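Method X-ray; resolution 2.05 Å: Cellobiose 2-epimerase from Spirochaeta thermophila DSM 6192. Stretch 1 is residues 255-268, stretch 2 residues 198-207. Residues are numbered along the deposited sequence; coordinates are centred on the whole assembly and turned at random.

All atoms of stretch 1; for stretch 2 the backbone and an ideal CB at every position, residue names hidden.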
# COMPACT_ATOMS: atom_id res chain seq x y z
N ILE A 255 -0.40 2.77 11.22
CA ILE A 255 -1.21 3.87 10.71
C ILE A 255 -1.90 3.44 9.41
O ILE A 255 -3.10 3.65 9.24
CB ILE A 255 -0.38 5.18 10.57
CG1 ILE A 255 -1.24 6.41 10.21
CG2 ILE A 255 0.69 5.15 9.51
CD1 ILE A 255 -2.31 6.71 11.17
N GLU A 256 -1.16 2.75 8.52
CA GLU A 256 -1.79 2.30 7.27
C GLU A 256 -3.03 1.45 7.55
O GLU A 256 -4.07 1.61 6.90
CB GLU A 256 -0.78 1.53 6.42
CG GLU A 256 -1.11 1.49 4.94
CD GLU A 256 -0.15 0.59 4.15
OE1 GLU A 256 0.74 -0.02 4.76
OE2 GLU A 256 -0.30 0.51 2.91
N ALA A 257 -2.95 0.56 8.54
CA ALA A 257 -4.07 -0.36 8.73
C ALA A 257 -5.33 0.38 9.16
O ALA A 257 -6.43 0.01 8.74
CB ALA A 257 -3.72 -1.45 9.73
N THR A 258 -5.19 1.44 9.97
CA THR A 258 -6.38 2.12 10.47
C THR A 258 -7.26 2.60 9.32
O THR A 258 -8.48 2.42 9.36
CB THR A 258 -6.01 3.29 11.38
OG1 THR A 258 -5.31 4.27 10.61
CG2 THR A 258 -5.14 2.82 12.54
N TRP A 259 -6.67 3.17 8.27
CA TRP A 259 -7.55 3.66 7.23
C TRP A 259 -7.95 2.59 6.24
O TRP A 259 -9.09 2.60 5.77
CB TRP A 259 -6.97 4.89 6.54
CG TRP A 259 -5.80 4.75 5.63
CD1 TRP A 259 -4.48 4.78 5.97
CD2 TRP A 259 -5.84 4.67 4.20
NE1 TRP A 259 -3.70 4.70 4.85
CE2 TRP A 259 -4.51 4.64 3.75
CE3 TRP A 259 -6.88 4.65 3.26
CZ2 TRP A 259 -4.19 4.54 2.39
CZ3 TRP A 259 -6.57 4.57 1.92
CH2 TRP A 259 -5.23 4.51 1.50
N LEU A 260 -7.05 1.64 5.91
CA LEU A 260 -7.47 0.48 5.10
C LEU A 260 -8.55 -0.32 5.81
O LEU A 260 -9.51 -0.77 5.18
CB LEU A 260 -6.28 -0.42 4.77
CG LEU A 260 -5.42 0.12 3.62
CD1 LEU A 260 -4.18 -0.72 3.43
CD2 LEU A 260 -6.25 0.19 2.35
N LEU A 261 -8.43 -0.49 7.13
CA LEU A 261 -9.47 -1.19 7.88
C LEU A 261 -10.77 -0.41 7.81
O LEU A 261 -11.84 -0.99 7.59
CB LEU A 261 -9.04 -1.38 9.33
CG LEU A 261 -8.28 -2.64 9.76
CD1 LEU A 261 -7.09 -2.92 8.90
CD2 LEU A 261 -7.87 -2.48 11.20
N THR A 262 -10.70 0.92 7.99
CA THR A 262 -11.86 1.78 7.85
C THR A 262 -12.54 1.61 6.50
O THR A 262 -13.76 1.43 6.44
CB THR A 262 -11.47 3.26 8.07
OG1 THR A 262 -11.11 3.50 9.45
CG2 THR A 262 -12.61 4.17 7.67
N GLU A 263 -11.76 1.60 5.41
CA GLU A 263 -12.38 1.43 4.08
C GLU A 263 -13.21 0.16 4.00
O GLU A 263 -14.34 0.17 3.49
CB GLU A 263 -11.31 1.39 2.99
CG GLU A 263 -11.88 1.48 1.62
CD GLU A 263 -10.93 0.99 0.56
OE1 GLU A 263 -9.94 0.31 0.89
OE2 GLU A 263 -11.15 1.32 -0.62
N SER A 264 -12.67 -0.96 4.50
CA SER A 264 -13.37 -2.23 4.37
C SER A 264 -14.64 -2.27 5.21
O SER A 264 -15.69 -2.74 4.74
CB SER A 264 -12.43 -3.38 4.74
OG SER A 264 -11.94 -3.22 6.06
N VAL A 265 -14.58 -1.77 6.45
CA VAL A 265 -15.75 -1.80 7.33
C VAL A 265 -16.79 -0.76 6.89
O VAL A 265 -18.00 -0.95 7.10
CB VAL A 265 -15.33 -1.62 8.81
CG1 VAL A 265 -16.56 -1.49 9.76
CG2 VAL A 265 -14.49 -2.78 9.26
N GLU A 266 -16.35 0.31 6.22
CA GLU A 266 -17.30 1.20 5.57
C GLU A 266 -17.98 0.53 4.37
O GLU A 266 -19.20 0.63 4.20
CB GLU A 266 -16.60 2.50 5.16
CG GLU A 266 -17.56 3.57 4.65
CD GLU A 266 -17.02 4.99 4.84
OE1 GLU A 266 -17.67 5.93 4.34
OE2 GLU A 266 -15.96 5.16 5.48
N LEU A 267 -17.21 -0.18 3.55
CA LEU A 267 -17.83 -0.90 2.45
C LEU A 267 -18.82 -1.95 2.95
O LEU A 267 -19.81 -2.25 2.28
CB LEU A 267 -16.77 -1.56 1.57
CG LEU A 267 -16.00 -0.64 0.63
CD1 LEU A 267 -14.82 -1.41 0.04
CD2 LEU A 267 -16.92 -0.10 -0.47
N LEU A 268 -18.58 -2.50 4.14
CA LEU A 268 -19.47 -3.54 4.65
C LEU A 268 -20.73 -2.95 5.31
O LEU A 268 -21.84 -3.41 5.06
CB LEU A 268 -18.72 -4.44 5.64
CG LEU A 268 -18.10 -5.77 5.16
CD1 LEU A 268 -17.33 -5.62 3.88
CD2 LEU A 268 -17.19 -6.27 6.23
N UNK A 198 -6.55 -7.78 2.25
CA UNK A 198 -7.69 -6.94 2.57
C UNK A 198 -7.76 -5.76 1.61
O UNK A 198 -8.82 -5.46 1.03
CB UNK A 198 -7.61 -6.45 4.02
N UNK A 199 -6.62 -5.11 1.37
CA UNK A 199 -6.58 -3.91 0.54
C UNK A 199 -7.09 -4.21 -0.86
O UNK A 199 -7.94 -3.48 -1.40
CB UNK A 199 -5.16 -3.35 0.48
N UNK A 200 -6.59 -5.29 -1.46
CA UNK A 200 -7.06 -5.74 -2.76
C UNK A 200 -8.56 -6.00 -2.75
O UNK A 200 -9.26 -5.62 -3.70
CB UNK A 200 -6.31 -7.00 -3.19
N UNK A 201 -9.05 -6.67 -1.72
CA UNK A 201 -10.43 -7.16 -1.74
C UNK A 201 -11.42 -6.01 -1.60
O UNK A 201 -12.44 -5.99 -2.30
CB UNK A 201 -10.65 -8.18 -0.62
N UNK A 202 -11.14 -5.05 -0.70
CA UNK A 202 -11.97 -3.84 -0.63
C UNK A 202 -12.18 -3.25 -2.02
O UNK A 202 -13.31 -2.92 -2.40
CB UNK A 202 -11.33 -2.80 0.29
N UNK A 203 -11.11 -3.16 -2.82
CA UNK A 203 -11.19 -2.57 -4.15
C UNK A 203 -11.88 -3.52 -5.15
O UNK A 203 -12.65 -3.06 -6.01
CB UNK A 203 -9.79 -2.21 -4.64
N UNK A 204 -11.62 -4.83 -5.06
CA UNK A 204 -12.35 -5.77 -5.92
C UNK A 204 -13.84 -5.75 -5.59
O UNK A 204 -14.68 -5.79 -6.50
CB UNK A 204 -11.79 -7.19 -5.76
N UNK A 205 -14.18 -5.62 -4.31
CA UNK A 205 -15.59 -5.51 -3.92
C UNK A 205 -16.20 -4.18 -4.36
O UNK A 205 -17.35 -4.14 -4.80
CB UNK A 205 -15.73 -5.67 -2.40
N UNK A 206 -15.45 -3.08 -4.22
CA UNK A 206 -15.95 -1.81 -4.73
C UNK A 206 -16.23 -1.89 -6.22
O UNK A 206 -17.23 -1.35 -6.71
CB UNK A 206 -14.95 -0.69 -4.44
N UNK A 207 -15.36 -2.57 -6.97
CA UNK A 207 -15.48 -2.66 -8.42
C UNK A 207 -16.63 -3.57 -8.85
O UNK A 207 -17.27 -3.32 -9.87
CB UNK A 207 -14.17 -3.17 -9.02

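Stretch 2 is helical throughout, and its axis passes 9.6 Å from that of stretch 1, the N-to-C directions 33° apart. The closest backbone approach lies at position 202, whose CA is 5.4 Å from the CA of Ser264.

Position 198 points its CA-to-CB bond toward stretch 1, yet nothing of that stretch lies within 5.5 Å of the ideal CB. A longer apolar chain would reach Leu261 and the CB of Ser264. The deposited residue is Leu198: its CD2 lies 3.8 Å from Leu261 CD1, and its CD1 3.7 Å from Ser264 CB.

At 199 the bond runs sideways, with the ideal CB 4.1 Å from Leu260 CD1. Leucine, methionine or a long polar chain with an aliphatic stem would fit; the nearby Glu256 carboxylate makes an acid less expected. It is nevertheless Glu199, whose OE2 lies 4.0 Å from Leu260 CD1 and 4.4 Å from Glu256 OE2; both carboxylate oxygens of that like-charged pair are hydrogen-bonded elsewhere in the structure.

Positions 200 and 201 offer stretch 1 no contact, so it constrains neither; they are Ala200 and Tyr201, the latter's ring leading away.

Position 202 points toward stretch 1, its ideal CB 3.5 Å from Glu263 OE1 and 3.8 Å from Leu267 CD1. Such crowding favours glycine, alanine or serine. Ser202 has its OG 3.3 Å from Ser264 CB and donates to water 2 (OG to water O, 2.8 Å), which in turn donates to Glu263 OE1 (water O to OE1, 2.8 Å) and to Leu260 O.

Position 203 is sideways and loosely constrained, although a polar group could approach the Glu263 carboxylate. Thr203 does so through water 1: its OG1 donates to the water O at 2.4 Å, and that water O donates to Glu263 OE1 at 2.9 Å.

Position 204 is out of reach; it is Leu204.

Position 205 points toward Leu267, its ideal CB 5.0 Å from CD1, leaving room for a large apolar or aromatic group. Phe205 fills it, with CD2 4.1 Å from Leu267 CB.

At 206 the bond is sideways, the ideal CB 4.5 Å from Leu267 CD2, and Glu263 presents a negative charge within a long chain's reach. Lysine or arginine would suit. Arg206 forms a salt bridge, NH1 donating to Glu263 OE2 at 2.5 Å (157°), with a weak second bond from NH2 to the same OE2 at 3.3 Å.

Position 207 is out of reach; Thr207 OG1 donates to Thr203 O at 2.6 Å.

Stretch 2, residues 198-207: LEAYSTLFRT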
# COMPACT_ATOMS: atom_id res chain seq x y z
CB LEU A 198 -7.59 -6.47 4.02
CG LEU A 198 -8.64 -5.46 4.46
CD1 LEU A 198 -10.00 -6.11 4.64
CD2 LEU A 198 -8.20 -4.73 5.73
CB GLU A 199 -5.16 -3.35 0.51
CG GLU A 199 -4.87 -2.34 -0.58
CD GLU A 199 -3.38 -2.03 -0.69
OE1 GLU A 199 -2.59 -2.93 -1.09
OE2 GLU A 199 -2.98 -0.91 -0.33
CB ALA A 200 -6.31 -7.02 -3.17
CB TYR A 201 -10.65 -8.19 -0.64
CG TYR A 201 -10.04 -9.55 -0.94
CD1 TYR A 201 -9.24 -9.74 -2.06
CD2 TYR A 201 -10.28 -10.64 -0.12
CE1 TYR A 201 -8.68 -10.98 -2.35
CE2 TYR A 201 -9.71 -11.91 -0.40
CZ TYR A 201 -8.92 -12.07 -1.51
OH TYR A 201 -8.37 -13.31 -1.81
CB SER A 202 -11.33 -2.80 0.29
OG SER A 202 -11.38 -3.21 1.66
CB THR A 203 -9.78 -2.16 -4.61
OG1 THR A 203 -9.36 -1.00 -3.88
CG2 THR A 203 -9.71 -1.85 -6.11
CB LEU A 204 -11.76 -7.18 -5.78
CG LEU A 204 -12.38 -8.28 -6.67
CD1 LEU A 204 -12.21 -7.96 -8.16
CD2 LEU A 204 -11.86 -9.68 -6.34
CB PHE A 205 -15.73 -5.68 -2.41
CG PHE A 205 -17.15 -5.57 -1.91
CD1 PHE A 205 -18.05 -6.60 -2.11
CD2 PHE A 205 -17.58 -4.42 -1.25
CE1 PHE A 205 -19.34 -6.50 -1.66
CE2 PHE A 205 -18.87 -4.31 -0.80
CZ PHE A 205 -19.76 -5.35 -1.00
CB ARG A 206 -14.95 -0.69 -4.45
CG ARG A 206 -15.40 0.65 -5.06
CD ARG A 206 -14.41 1.80 -4.77
NE ARG A 206 -14.63 2.34 -3.43
CZ ARG A 206 -13.88 2.07 -2.38
NH1 ARG A 206 -12.82 1.27 -2.50
NH2 ARG A 206 -14.17 2.61 -1.20
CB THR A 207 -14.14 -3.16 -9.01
OG1 THR A 207 -13.04 -2.40 -8.45
CG2 THR A 207 -14.11 -3.09 -10.54
O HOH W 1 -8.79 -0.77 -1.51
O HOH W 2 -8.99 -1.88 2.26
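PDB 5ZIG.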